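Local coordinates for protein HP1028 (PDB 4INN) that belongs to the lipocalin family and probably binds and transports a small, as yet unidentified ligand within its beta-barrel, at residues Pro82-Lys85 / Leu86-Arg89. The protein carries 1 engineered substitution. Sequence-based numbering, arbitrary orientation.
Sequences PNPK and LRNR
Asn83 and Leu86 close a short 3-10 turn, opened by an Asx turn, on the surface loop that joins strands 61-69 and 95-104 of the lipocalin barrel. The backbone N of Leu86 donates to Asn83 O (2.9 Å). A chi1 of -173° swings the Asn83 amide away from the backbone N, beside the carbonyl carbon, and lets OD1 accept from Lys85 N at 2.9 Å, the donor tilted 34° from the side-chain carbonyl plane. OD1 and O of Asn83 thus grip two consecutive backbone N-H groups, those of Lys85 and Leu86. On the other branch of the amide, ND2 lies 3.9 Å from Leu86 CD1, while Asn83 CB faces Leu86 CD2.

One residue further on, Arg87 N makes a weak bond to Pro84 O (3.4 Å). The chi1 of Arg87 (-57°) sets CG beside the backbone N, from where the side chain runs back over Pro84. CB and CG pass beside Pro84 O, with CG also near Asn83 O; CD, NE and CZ follow, all within 4.2 Å of Pro84 CA. Straight from CG as far as NE, the chain carries the guanidinium to the proline, whose N lies over one face, displaced from its centre. Beyond the turn, Arg89 forms a salt bridge with Asp78, tying the segment to an earlier part of the same loop. At the tip of Arg87, NH1 rests 3.3 Å from Pro84 CB, and NH2 approaches Pro82 O obliquely at 3.8 Å, too far for a hydrogen bond.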
loop_
_atom_site.group_PDB
_atom_site.type_symbol
_atom_site.label_atom_id
_atom_site.label_comp_id
_atom_site.label_asym_id
_atom_site.label_seq_id
_atom_site.Cartn_x
_atom_site.Cartn_y
_atom_site.Cartn_z
ATOM N N PRO A 82 10.186 5.117 14.043
ATOM C CA PRO A 82 11.445 5.733 14.481
ATOM C C PRO A 82 11.241 7.138 15.039
ATOM O O PRO A 82 11.852 7.486 16.049
ATOM C CB PRO A 82 12.266 5.780 13.189
ATOM C CG PRO A 82 11.837 4.556 12.456
ATOM C CD PRO A 82 10.362 4.415 12.750
ATOM N N ASN A 83 10.375 7.924 14.403
ATOM C CA ASN A 83 10.060 9.278 14.865
ATOM C C ASN A 83 9.012 9.327 15.997
ATOM O O ASN A 83 7.826 9.125 15.751
ATOM C CB ASN A 83 9.576 10.119 13.689
ATOM C CG ASN A 83 9.385 11.578 14.053
ATOM O OD1 ASN A 83 9.211 11.926 15.220
ATOM N ND2 ASN A 83 9.428 12.444 13.049
ATOM N N PRO A 84 9.436 9.657 17.235
ATOM C CA PRO A 84 8.493 9.661 18.392
ATOM C C PRO A 84 7.218 10.491 18.207
ATOM O O PRO A 84 6.173 10.132 18.755
ATOM C CB PRO A 84 9.337 10.247 19.541
ATOM C CG PRO A 84 10.465 10.981 18.868
ATOM C CD PRO A 84 10.762 10.180 17.626
ATOM N N LYS A 85 7.312 11.573 17.442
ATOM C CA LYS A 85 6.179 12.466 17.210
ATOM C C LYS A 85 5.153 11.896 16.229
ATOM O O LYS A 85 4.156 12.552 15.936
ATOM C CB LYS A 85 6.650 13.818 16.661
ATOM C CG LYS A 85 7.878 14.427 17.347
ATOM C CD LYS A 85 7.664 15.907 17.685
ATOM C CE LYS A 85 8.956 16.713 17.660
ATOM N NZ LYS A 85 9.147 17.398 16.352
ATOM N N LEU A 86 5.421 10.700 15.694
ATOM C CA LEU A 86 4.531 10.021 14.740
ATOM C C LEU A 86 3.849 8.802 15.354
ATOM O O LEU A 86 2.975 8.222 14.734
ATOM C CB LEU A 86 5.323 9.572 13.508
ATOM C CG LEU A 86 5.322 10.440 12.252
ATOM C CD1 LEU A 86 5.611 11.899 12.534
ATOM C CD2 LEU A 86 6.347 9.909 11.274
ATOM N N ARG A 87 4.225 8.429 16.574
ATOM C CA ARG A 87 3.775 7.164 17.154
ATOM C C ARG A 87 2.296 7.125 17.567
ATOM O O ARG A 87 1.790 6.087 18.018
ATOM C CB ARG A 87 4.652 6.808 18.343
ATOM C CG ARG A 87 6.140 6.703 18.019
ATOM C CD ARG A 87 6.873 6.077 19.191
ATOM N NE ARG A 87 8.188 5.530 18.846
ATOM C CZ ARG A 87 9.359 5.979 19.301
ATOM N NH1 ARG A 87 9.430 7.023 20.122
ATOM N NH2 ARG A 87 10.476 5.380 18.915
ATOM N N ASN A 88 1.616 8.254 17.372
ATOM C CA ASN A 88 0.228 8.455 17.772
ATOM C C ASN A 88 -0.782 8.244 16.632
ATOM O O ASN A 88 -1.969 8.015 16.879
ATOM C CB ASN A 88 0.084 9.890 18.289
ATOM C CG ASN A 88 -0.788 9.979 19.515
ATOM O OD1 ASN A 88 -1.773 10.730 19.540
ATOM N ND2 ASN A 88 -0.420 9.225 20.558
ATOM N N ARG A 89 -0.311 8.340 15.388
ATOM C CA ARG A 89 -1.168 8.178 14.218
ATOM C C ARG A 89 -1.594 6.731 14.022
ATOM O O ARG A 89 -0.933 5.813 14.474
ATOM C CB ARG A 89 -0.453 8.639 12.963
ATOM C CG ARG A 89 0.560 7.624 12.458
ATOM C CD ARG A 89 1.652 8.259 11.642
ATOM N NE ARG A 89 2.504 7.221 11.037
ATOM C CZ ARG A 89 2.975 7.290 9.789
ATOM N NH1 ARG A 89 2.645 8.335 9.034
ATOM N NH2 ARG A 89 3.721 6.312 9.268
#